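Glucanase (Clostridium thermocellum, PDB 5GXX) probably cleaves internal beta-1,4-glucosidic bonds of cellulose, as a family 9 glycoside hydrolase endoglucanase of the cellulosome. Local coordinates at residues N161-Y164 and L165-K169; C20-G24 and P25-W29; Y265-F268 and A269-L273. The protein carries 1 engineered substitution. All coordinates share one frame; numbering follows the deposited sequence.

Interaction 1: N161-Y164 and L165-K169; sequences NDTY and LRYAK
Leu165 sits against the backbone of the turn before it, with Leu165 CB 3.7 Å from Asp162 O. Its CG is anti to the backbone N, and from there the branched end packs between two other helices. It touches Ser156 of helix 142-158, and Leu208 and Thr212 of helix 198-212. The bond from Leu165 N to Asn161 O is weak, at 3.4 Å. Arg166 N bonds to Asp162 O at 3.0 Å.

Tyr164 O accepts a hydrogen bond from Ala168 N at 2.8 Å. The ring of Tyr164 leads the other way. Its CG lies anti to the carbonyl carbon (chi1 -64°), which swings the ring back toward the start of the helix. Asn161 is at the N-cap there. Asn161 OD1 accepts a hydrogen bond from Tyr164 N at 3.0 Å, with the donor tilted 30° from the amide carbonyl plane. Asn161 CG sits above one face of the Tyr164 ring, offset toward the rim.

This is the first turn of helix 162-178 in the family 9 domain, whose known fold is an (alpha/alpha)6 barrel. The Tyr164 side chain is buried: it packs on Leu96 and Val100 of helix 85-101 and on Leu152 of helix 142-158, and its OH is hydrogen-bonded to Asp97.

Thr163 lies on the exposed side. Thr163 CG2 runs alongside the ring of Tyr167, 3.9 Å from Tyr167 CD1. The two side chains point the same way. Thr163 O lies in the plane of the Tyr167 ring, at its edge, 3.3 Å from Tyr167 CD1. The same Thr163 O accepts a hydrogen bond from Tyr167 N at 3.1 Å, nearly straight (N-H...O 166°).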
ATOM      1  N   ASN A 161      33.974 -19.118 -44.420  1.00 22.38           N
ATOM      2  CA  ASN A 161      34.341 -17.932 -43.669  1.00 21.93           C
ATOM      3  C   ASN A 161      35.627 -18.135 -42.871  1.00 22.56           C
ATOM      4  O   ASN A 161      35.652 -18.872 -41.894  1.00 21.92           O
ATOM      5  CB  ASN A 161      33.172 -17.572 -42.752  1.00 22.07           C
ATOM      6  CG  ASN A 161      33.323 -16.211 -42.106  1.00 22.78           C
ATOM      7  OD1 ASN A 161      34.261 -15.972 -41.341  1.00 24.81           O
ATOM      8  ND2 ASN A 161      32.389 -15.321 -42.393  1.00 26.50           N
ATOM      9  N   ASP A 162      36.702 -17.451 -43.261  1.00 24.22           N
ATOM     10  CA  ASP A 162      37.977 -17.682 -42.585  1.00 24.76           C
ATOM     11  C   ASP A 162      38.053 -17.120 -41.165  1.00 23.35           C
ATOM     12  O   ASP A 162      38.829 -17.616 -40.348  1.00 22.38           O
ATOM     13  CB  ASP A 162      39.154 -17.193 -43.441  1.00 27.43           C
ATOM     14  CG  ASP A 162      39.471 -18.150 -44.582  1.00 29.67           C
ATOM     15  OD1 ASP A 162      39.335 -19.386 -44.408  1.00 36.78           O
ATOM     16  OD2 ASP A 162      39.851 -17.673 -45.669  1.00 38.90           O
ATOM     17  N   THR A 163      37.245 -16.107 -40.870  1.00 21.89           N
ATOM     18  CA  THR A 163      37.174 -15.538 -39.531  1.00 23.26           C
ATOM     19  C   THR A 163      36.617 -16.595 -38.581  1.00 21.60           C
ATOM     20  O   THR A 163      37.165 -16.812 -37.503  1.00 22.14           O
ATOM     21  CB  THR A 163      36.308 -14.257 -39.506  1.00 23.74           C
ATOM     22  OG1 THR A 163      36.946 -13.238 -40.283  1.00 27.72           O
ATOM     23  CG2 THR A 163      36.093 -13.723 -38.097  1.00 25.17           C
ATOM     24  N   TYR A 164      35.541 -17.262 -38.988  1.00 20.86           N
ATOM     25  CA  TYR A 164      34.960 -18.266 -38.109  1.00 20.20           C
ATOM     26  C   TYR A 164      35.981 -19.357 -37.782  1.00 18.67           C
ATOM     27  O   TYR A 164      36.054 -19.809 -36.637  1.00 18.96           O
ATOM     28  CB  TYR A 164      33.655 -18.858 -38.669  1.00 19.16           C
ATOM     29  CG  TYR A 164      32.514 -17.865 -38.817  1.00 19.01           C
ATOM     30  CD1 TYR A 164      32.463 -16.691 -38.066  1.00 16.98           C
ATOM     31  CD2 TYR A 164      31.485 -18.096 -39.727  1.00 17.23           C
ATOM     32  CE1 TYR A 164      31.420 -15.775 -38.216  1.00 18.03           C
ATOM     33  CE2 TYR A 164      30.462 -17.191 -39.887  1.00 17.24           C
ATOM     34  CZ  TYR A 164      30.427 -16.033 -39.135  1.00 18.22           C
ATOM     35  OH  TYR A 164      29.377 -15.154 -39.306  1.00 20.65           O
ATOM     36  N   LEU A 165      36.796 -19.747 -38.760  1.00 19.65           N
ATOM     37  CA  LEU A 165      37.793 -20.794 -38.564  1.00 19.00           C
ATOM     38  C   LEU A 165      38.895 -20.328 -37.613  1.00 19.88           C
ATOM     39  O   LEU A 165      39.342 -21.085 -36.751  1.00 19.88           O
ATOM     40  CB  LEU A 165      38.392 -21.253 -39.903  1.00 19.75           C
ATOM     41  CG  LEU A 165      39.488 -22.318 -39.773  1.00 22.15           C
ATOM     42  CD1 LEU A 165      39.023 -23.616 -39.097  1.00 23.86           C
ATOM     43  CD2 LEU A 165      40.116 -22.609 -41.127  1.00 26.26           C
ATOM     44  N   ARG A 166      39.303 -19.070 -37.764  1.00 19.66           N
ATOM     45  CA  ARG A 166      40.299 -18.481 -36.877  1.00 21.02           C
ATOM     46  C   ARG A 166      39.845 -18.549 -35.413  1.00 20.76           C
ATOM     47  O   ARG A 166      40.614 -18.972 -34.539  1.00 21.06           O
ATOM     48  CB  ARG A 166      40.592 -17.042 -37.304  1.00 20.87           C
ATOM     49  CG  ARG A 166      41.554 -16.291 -36.387  1.00 21.90           C
ATOM     50  CD  ARG A 166      41.798 -14.865 -36.892  1.00 22.41           C
ATOM     51  NE  ARG A 166      42.575 -14.054 -35.954  1.00 22.36           N
ATOM     52  CZ  ARG A 166      43.910 -14.059 -35.864  1.00 17.26           C
ATOM     53  NH1 ARG A 166      44.642 -14.859 -36.632  1.00 20.14           N
ATOM     54  NH2 ARG A 166      44.512 -13.275 -34.971  1.00 19.17           N
ATOM     55  N   TYR A 167      38.596 -18.151 -35.163  1.00 19.39           N
ATOM     56  CA  TYR A 167      38.034 -18.162 -33.814  1.00 19.94           C
ATOM     57  C   TYR A 167      37.718 -19.573 -33.331  1.00 19.40           C
ATOM     58  O   TYR A 167      37.863 -19.859 -32.145  1.00 20.52           O
ATOM     59  CB  TYR A 167      36.830 -17.225 -33.700  1.00 18.70           C
ATOM     60  CG  TYR A 167      37.275 -15.779 -33.602  1.00 20.83           C
ATOM     61  CD1 TYR A 167      37.667 -15.069 -34.739  1.00 20.01           C
ATOM     62  CD2 TYR A 167      37.341 -15.139 -32.367  1.00 19.74           C
ATOM     63  CE1 TYR A 167      38.112 -13.749 -34.643  1.00 22.02           C
ATOM     64  CE2 TYR A 167      37.780 -13.818 -32.260  1.00 23.24           C
ATOM     65  CZ  TYR A 167      38.150 -13.127 -33.404  1.00 22.66           C
ATOM     66  OH  TYR A 167      38.583 -11.818 -33.305  1.00 27.00           O
ATOM     67  N   ALA A 168      37.300 -20.456 -34.237  1.00 19.42           N
ATOM     68  CA  ALA A 168      37.139 -21.861 -33.865  1.00 18.81           C
ATOM     69  C   ALA A 168      38.445 -22.427 -33.308  1.00 19.86           C
ATOM     70  O   ALA A 168      38.449 -23.145 -32.304  1.00 20.41           O
ATOM     71  CB  ALA A 168      36.694 -22.674 -35.050  1.00 17.48           C
ATOM     72  N   LYS A 169      39.565 -22.101 -33.955  1.00 21.41           N
ATOM     73  CA  LYS A 169      40.864 -22.565 -33.486  1.00 21.43           C
ATOM     74  C   LYS A 169      41.268 -21.883 -32.185  1.00 22.65           C
ATOM     75  O   LYS A 169      41.849 -22.540 -31.317  1.00 22.85           O
ATOM     76  CB  LYS A 169      41.930 -22.303 -34.547  1.00 21.94           C
ATOM     77  CG  LYS A 169      41.781 -23.138 -35.801  1.00 22.41           C
ATOM     78  CD  LYS A 169      42.844 -22.761 -36.826  1.00 26.48           C
ATOM     79  CE  LYS A 169      42.745 -23.624 -38.067  1.00 27.78           C
ATOM     80  NZ  LYS A 169      43.983 -23.460 -38.891  1.00 31.52           N
TER

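Interaction 2: C20-G24 and P25-W29; sequences CQQAG and PLPEW
Gln22 packs closely on Leu26, Pro27 and Trp29. Gln22 CB touches Leu26 CD2 at 3.6 Å, and Leu26 CD2 lies 3.5 Å from Gln22 O. Extended beyond CG (chi2 176°), the Gln22 side chain carries its amide to Pro27 and Trp29. Gln22 OE1 comes 3.0 Å from Pro27 CD, the two side chains approaching from opposite directions. This oxygen is also hydrogen-bonded to Asn30 ND2, which helps fix the amide. Gln22 NE2 lies 3.4 Å from Trp29 CH2, with the amide and indole planes 69° apart. Pro27 CG sits over the centre of one face of the Trp29 indole, 3.5 Å above it. Phe94 of helix 85-101 touches both Gln22 and Pro27. Ala23 O is buried without a polar partner. Leu26 N is hydrogen-bonded to Asp37 OD1, and Gly24 makes backbone bonds to Ala38 and Gly46.

The Pro25 side is looser. The proline ring is partly exposed, and its CB points away overall, though it touches Gly24. The Gly24 and Pro25 CA atoms are only 2.9 Å apart across a cis peptide. This cis peptide turns the chain in the long loop between helix 7-20 and strand 56-57 of the family 9 domain.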
ATOM      1  N   CYS A  20      12.703 -14.872 -34.421  1.00 11.52           N
ATOM      2  CA  CYS A  20      11.937 -14.474 -33.238  1.00 11.55           C
ATOM      3  C   CYS A  20      12.818 -14.396 -31.980  1.00 10.99           C
ATOM      4  O   CYS A  20      12.462 -13.718 -31.012  1.00 11.21           O
ATOM      5  CB  CYS A  20      10.825 -15.486 -32.994  1.00 11.94           C
ATOM      6  SG  CYS A  20       9.607 -15.550 -34.307  1.00 12.30           S
ATOM      7  N   GLN A  21      13.955 -15.089 -32.009  1.00 11.81           N
ATOM      8  CA  GLN A  21      14.842 -15.195 -30.850  1.00 11.69           C
ATOM      9  C   GLN A  21      15.964 -14.168 -30.861  1.00 13.53           C
ATOM     10  O   GLN A  21      16.771 -14.118 -29.925  1.00 13.24           O
ATOM     11  CB  GLN A  21      15.475 -16.587 -30.789  1.00 12.05           C
ATOM     12  CG  GLN A  21      14.475 -17.731 -30.666  1.00 11.87           C
ATOM     13  CD  GLN A  21      13.682 -17.665 -29.383  1.00 10.48           C
ATOM     14  OE1 GLN A  21      12.577 -17.144 -29.363  1.00 13.80           O
ATOM     15  NE2 GLN A  21      14.278 -18.131 -28.287  1.00 13.39           N
ATOM     16  N   GLN A  22      16.044 -13.368 -31.918  1.00 12.24           N
ATOM     17  CA  GLN A  22      17.192 -12.479 -32.064  1.00 12.80           C
ATOM     18  C   GLN A  22      17.242 -11.344 -31.050  1.00 12.42           C
ATOM     19  O   GLN A  22      16.248 -10.648 -30.828  1.00 12.67           O
ATOM     20  CB  GLN A  22      17.281 -11.919 -33.484  1.00 12.32           C
ATOM     21  CG  GLN A  22      17.674 -12.975 -34.497  1.00 11.98           C
ATOM     22  CD  GLN A  22      17.656 -12.440 -35.921  1.00 11.91           C
ATOM     23  OE1 GLN A  22      17.040 -11.407 -36.210  1.00 15.30           O
ATOM     24  NE2 GLN A  22      18.290 -13.187 -36.835  1.00 13.74           N
ATOM     25  N   ALA A  23      18.411 -11.190 -30.438  1.00 13.16           N
ATOM     26  CA  ALA A  23      18.653 -10.043 -29.575  1.00 13.69           C
ATOM     27  C   ALA A  23      19.157  -8.877 -30.418  1.00 14.01           C
ATOM     28  O   ALA A  23      19.635  -9.065 -31.541  1.00 14.68           O
ATOM     29  CB  ALA A  23      19.637 -10.417 -28.480  1.00 14.96           C
ATOM     30  N   GLY A  24      19.001  -7.664 -29.893  1.00 14.34           N
ATOM     31  CA  GLY A  24      19.446  -6.470 -30.603  1.00 14.94           C
ATOM     32  C   GLY A  24      20.946  -6.351 -30.796  1.00 16.23           C
ATOM     33  O   GLY A  24      21.740  -6.815 -29.967  1.00 15.94           O
ATOM     34  N   PRO A  25      21.366  -5.663 -31.867  1.00 16.43           N
ATOM     35  CA  PRO A  25      20.485  -5.067 -32.866  1.00 16.08           C
ATOM     36  C   PRO A  25      20.018  -6.087 -33.910  1.00 15.27           C
ATOM     37  O   PRO A  25      20.786  -6.951 -34.332  1.00 15.84           O
ATOM     38  CB  PRO A  25      21.359  -3.977 -33.491  1.00 16.87           C
ATOM     39  CG  PRO A  25      22.747  -4.565 -33.413  1.00 16.78           C
ATOM     40  CD  PRO A  25      22.782  -5.328 -32.098  1.00 17.22           C
ATOM     41  N   LEU A  26      18.756  -5.987 -34.311  1.00 15.94           N
ATOM     42  CA  LEU A  26      18.215  -6.924 -35.295  1.00 14.95           C
ATOM     43  C   LEU A  26      18.848  -6.635 -36.661  1.00 16.48           C
ATOM     44  O   LEU A  26      19.116  -5.472 -36.986  1.00 17.92           O
ATOM     45  CB  LEU A  26      16.688  -6.813 -35.392  1.00 16.82           C
ATOM     46  CG  LEU A  26      15.859  -7.146 -34.152  1.00 15.64           C
ATOM     47  CD1 LEU A  26      14.375  -7.144 -34.456  1.00 19.63           C
ATOM     48  CD2 LEU A  26      16.226  -8.457 -33.499  1.00 15.99           C
ATOM     49  N   PRO A  27      19.061  -7.677 -37.478  1.00 16.14           N
ATOM     50  CA  PRO A  27      19.555  -7.455 -38.828  1.00 16.68           C
ATOM     51  C   PRO A  27      18.446  -6.873 -39.688  1.00 16.90           C
ATOM     52  O   PRO A  27      17.261  -7.029 -39.359  1.00 16.66           O
ATOM     53  CB  PRO A  27      19.923  -8.866 -39.307  1.00 17.35           C
ATOM     54  CG  PRO A  27      19.025  -9.768 -38.557  1.00 17.42           C
ATOM     55  CD  PRO A  27      18.720  -9.092 -37.240  1.00 15.63           C
ATOM     56  N   GLU A  28      18.833  -6.195 -40.768  1.00 17.56           N
ATOM     57  CA  GLU A  28      17.881  -5.530 -41.656  1.00 18.06           C
ATOM     58  C   GLU A  28      16.840  -6.517 -42.161  1.00 15.81           C
ATOM     59  O   GLU A  28      15.698  -6.140 -42.429  1.00 17.34           O
ATOM     60  CB  GLU A  28      18.578  -4.835 -42.844  1.00 18.69           C
ATOM     61  CG  GLU A  28      19.497  -5.737 -43.700  1.00 24.23           C
ATOM     62  CD  GLU A  28      18.822  -6.481 -44.874  1.00 28.89           C
ATOM     63  OE1 GLU A  28      17.644  -6.222 -45.228  1.00 31.56           O
ATOM     64  OE2 GLU A  28      19.481  -7.365 -45.470  1.00 28.71           O
ATOM     65  N   TRP A  29      17.235  -7.781 -42.298  1.00 15.95           N
ATOM     66  CA  TRP A  29      16.388  -8.777 -42.917  1.00 15.29           C
ATOM     67  C   TRP A  29      15.468  -9.527 -41.945  1.00 14.77           C
ATOM     68  O   TRP A  29      14.775 -10.447 -42.361  1.00 15.28           O
ATOM     69  CB  TRP A  29      17.239  -9.776 -43.710  1.00 16.48           C
ATOM     70  CG  TRP A  29      18.444 -10.314 -42.960  1.00 14.33           C
ATOM     71  CD1 TRP A  29      19.739  -9.884 -43.103  1.00 17.02           C
ATOM     72  CD2 TRP A  29      18.482 -11.357 -41.962  1.00 14.40           C
ATOM     73  NE1 TRP A  29      20.570 -10.600 -42.286  1.00 14.71           N
ATOM     74  CE2 TRP A  29      19.833 -11.512 -41.573  1.00 13.64           C
ATOM     75  CE3 TRP A  29      17.517 -12.186 -41.375  1.00 15.34           C
ATOM     76  CZ2 TRP A  29      20.236 -12.447 -40.608  1.00 15.12           C
ATOM     77  CZ3 TRP A  29      17.926 -13.144 -40.437  1.00 15.84           C
ATOM     78  CH2 TRP A  29      19.272 -13.252 -40.063  1.00 15.77           C
TER

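Interaction 3: Y265-F268 and A269-L273; sequences YHKF and AQMHL
The rings of Phe268 and His272 lie almost parallel, their planes only 5° apart. They are displaced laterally past each other, with little stacking and centroids 5.9 Å apart. His272 CB lies over one face of the Phe268 ring, 4.0 Å from Phe268 CE2. This is an i to i+4 aromatic pair on helix 263-276, within the (alpha/alpha)6 barrel expected of a family 9 enzyme. His272 CG is anti to the backbone N (chi1 165°), as is CG of Phe268, and both rings leave the same side of the helix. The imidazole is held by polar partners: ND1 bonds to Tyr239 O, and NE2 bonds weakly to Glu308. Tyr250 and Trp276 also meet this ring. Phe268 packs on Met253 and Ile237.

In the backbone of the same pair, His272 N donates to Phe268 O at 2.9 Å (N-H...O 170°).

Lys267 and Met271 run side by side and point the same way. Met271 bends at its last torsion, and Met271 CE ends 4.1 Å from Lys267 CE.

His266 and Gln270 share an outside partner. Tyr315 OH is hydrogen-bonded to both His266 ND1 and Gln270 NE2, which ties the two side chains together. Gln270 CG lies 3.4 Å from His266 O, the oxygen that also accepts a hydrogen bond from Gln270 N at 3.0 Å.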
ATOM      1  N   TYR A 265      33.641 -47.060 -34.383  1.00 21.86           N
ATOM      2  CA  TYR A 265      32.694 -45.951 -34.492  1.00 21.62           C
ATOM      3  C   TYR A 265      31.367 -46.454 -35.054  1.00 20.72           C
ATOM      4  O   TYR A 265      30.299 -45.951 -34.692  1.00 20.18           O
ATOM      5  CB  TYR A 265      33.252 -44.804 -35.334  1.00 21.10           C
ATOM      6  CG  TYR A 265      34.550 -44.271 -34.772  1.00 25.08           C
ATOM      7  CD1 TYR A 265      34.595 -43.755 -33.482  1.00 25.05           C
ATOM      8  CD2 TYR A 265      35.729 -44.304 -35.512  1.00 24.20           C
ATOM      9  CE1 TYR A 265      35.766 -43.277 -32.934  1.00 25.46           C
ATOM     10  CE2 TYR A 265      36.925 -43.832 -34.965  1.00 23.67           C
ATOM     11  CZ  TYR A 265      36.926 -43.325 -33.678  1.00 26.39           C
ATOM     12  OH  TYR A 265      38.079 -42.849 -33.098  1.00 27.22           O
ATOM     13  N   HIS A 266      31.445 -47.436 -35.949  1.00 19.33           N
ATOM     14  CA  HIS A 266      30.251 -48.048 -36.519  1.00 19.01           C
ATOM     15  C   HIS A 266      29.503 -48.884 -35.492  1.00 19.43           C
ATOM     16  O   HIS A 266      28.271 -48.806 -35.388  1.00 18.86           O
ATOM     17  CB  HIS A 266      30.585 -48.867 -37.774  1.00 18.61           C
ATOM     18  CG  HIS A 266      30.808 -48.022 -38.984  1.00 18.76           C
ATOM     19  ND1 HIS A 266      29.781 -47.392 -39.653  1.00 16.82           N
ATOM     20  CD2 HIS A 266      31.946 -47.683 -39.637  1.00 18.51           C
ATOM     21  CE1 HIS A 266      30.270 -46.705 -40.669  1.00 20.32           C
ATOM     22  NE2 HIS A 266      31.584 -46.859 -40.675  1.00 19.87           N
ATOM     23  N   LYS A 267      30.252 -49.643 -34.700  1.00 18.07           N
ATOM     24  CA  LYS A 267      29.679 -50.407 -33.603  1.00 18.20           C
ATOM     25  C   LYS A 267      28.934 -49.494 -32.637  1.00 16.13           C
ATOM     26  O   LYS A 267      27.802 -49.824 -32.241  1.00 14.94           O
ATOM     27  CB  LYS A 267      30.748 -51.205 -32.851  1.00 18.77           C
ATOM     28  CG  LYS A 267      30.248 -51.944 -31.622  1.00 21.48           C
ATOM     29  CD  LYS A 267      31.334 -52.829 -31.018  1.00 26.85           C
ATOM     30  CE  LYS A 267      30.782 -53.611 -29.835  1.00 29.60           C
ATOM     31  NZ  LYS A 267      31.697 -54.723 -29.457  1.00 34.14           N
ATOM     32  N   PHE A 268      29.579 -48.393 -32.252  1.00 17.35           N
ATOM     33  CA  PHE A 268      28.936 -47.419 -31.371  1.00 16.06           C
ATOM     34  C   PHE A 268      27.661 -46.834 -31.973  1.00 15.97           C
ATOM     35  O   PHE A 268      26.631 -46.825 -31.290  1.00 14.45           O
ATOM     36  CB  PHE A 268      29.872 -46.277 -30.951  1.00 16.77           C
ATOM     37  CG  PHE A 268      29.157 -45.238 -30.130  1.00 13.50           C
ATOM     38  CD1 PHE A 268      29.053 -45.401 -28.759  1.00 16.39           C
ATOM     39  CD2 PHE A 268      28.490 -44.183 -30.744  1.00 14.15           C
ATOM     40  CE1 PHE A 268      28.350 -44.475 -27.990  1.00 16.20           C
ATOM     41  CE2 PHE A 268      27.789 -43.253 -29.988  1.00 13.47           C
ATOM     42  CZ  PHE A 268      27.710 -43.410 -28.609  1.00 14.88           C
ATOM     43  N   ALA A 269      27.721 -46.352 -33.214  1.00 14.88           N
ATOM     44  CA  ALA A 269      26.580 -45.704 -33.863  1.00 14.67           C
ATOM     45  C   ALA A 269      25.409 -46.677 -33.921  1.00 13.38           C
ATOM     46  O   ALA A 269      24.279 -46.267 -33.676  1.00 13.49           O
ATOM     47  CB  ALA A 269      26.950 -45.225 -35.269  1.00 14.98           C
ATOM     48  N   GLN A 270      25.664 -47.945 -34.248  1.00 14.04           N
ATOM     49  CA  GLN A 270      24.594 -48.934 -34.377  1.00 13.76           C
ATOM     50  C   GLN A 270      23.999 -49.318 -33.019  1.00 14.66           C
ATOM     51  O   GLN A 270      22.784 -49.498 -32.902  1.00 14.83           O
ATOM     52  CB  GLN A 270      25.054 -50.158 -35.184  1.00 14.81           C
ATOM     53  CG  GLN A 270      25.310 -49.825 -36.641  1.00 14.25           C
ATOM     54  CD  GLN A 270      26.062 -50.897 -37.399  1.00 18.89           C
ATOM     55  OE1 GLN A 270      26.022 -52.082 -37.048  1.00 20.87           O
ATOM     56  NE2 GLN A 270      26.756 -50.486 -38.456  1.00 17.09           N
ATOM     57  N   MET A 271      24.836 -49.393 -31.989  1.00 13.68           N
ATOM     58  CA  MET A 271      24.356 -49.673 -30.633  1.00 14.12           C
ATOM     59  C   MET A 271      23.453 -48.527 -30.135  1.00 12.85           C
ATOM     60  O   MET A 271      22.318 -48.741 -29.655  1.00 10.58           O
ATOM     61  CB  MET A 271      25.551 -49.867 -29.688  1.00 16.90           C
ATOM     62  CG  MET A 271      25.168 -50.165 -28.245  1.00 19.88           C
ATOM     63  SD  MET A 271      26.632 -50.405 -27.207  1.00 24.69           S
ATOM     64  CE  MET A 271      27.737 -51.286 -28.310  1.00 27.90           C
ATOM     65  N   HIS A 272      23.940 -47.303 -30.307  1.00 12.31           N
ATOM     66  CA  HIS A 272      23.224 -46.099 -29.896  1.00 12.12           C
ATOM     67  C   HIS A 272      21.894 -45.964 -30.645  1.00 12.11           C
ATOM     68  O   HIS A 272      20.816 -45.802 -30.033  1.00 12.45           O
ATOM     69  CB  HIS A 272      24.117 -44.872 -30.144  1.00 12.88           C
ATOM     70  CG  HIS A 272      23.399 -43.555 -30.104  1.00 11.89           C
ATOM     71  ND1 HIS A 272      22.884 -43.009 -28.945  1.00 14.04           N
ATOM     72  CD2 HIS A 272      23.093 -42.677 -31.094  1.00 11.04           C
ATOM     73  CE1 HIS A 272      22.264 -41.875 -29.231  1.00 12.91           C
ATOM     74  NE2 HIS A 272      22.395 -41.636 -30.522  1.00 10.81           N
ATOM     75  N   LEU A 273      21.953 -46.066 -31.970  1.00 12.67           N
ATOM     76  CA  LEU A 273      20.719 -45.919 -32.740  1.00 11.83           C
ATOM     77  C   LEU A 273      19.755 -47.079 -32.506  1.00 11.69           C
ATOM     78  O   LEU A 273      18.541 -46.870 -32.412  1.00 12.61           O
ATOM     79  CB  LEU A 273      20.971 -45.686 -34.234  1.00 11.58           C
ATOM     80  CG  LEU A 273      21.611 -44.338 -34.561  1.00 13.63           C
ATOM     81  CD1 LEU A 273      22.107 -44.309 -36.006  1.00 13.08           C
ATOM     82  CD2 LEU A 273      20.729 -43.139 -34.226  1.00 12.80           C
TER

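All three contacts are local and lie in the family 9 domain, but they do not touch one another. Interaction 3 is largely buried, while interactions 1 and 2 are partly buried. Interactions 1 and 3 each sit on one helix and rest on main-chain bonds from residue i to i+4. Interaction 1 is at a capped helix start with an exposed side. Interaction 3 lies within a helix, and its histidines and glutamine are tied to other parts of the chain. Interaction 2 lies in a loop and packs through proline, amide and indole groups. Interactions 1 and 2 have centres about 23 Å apart, yet both lean on helix 85-101.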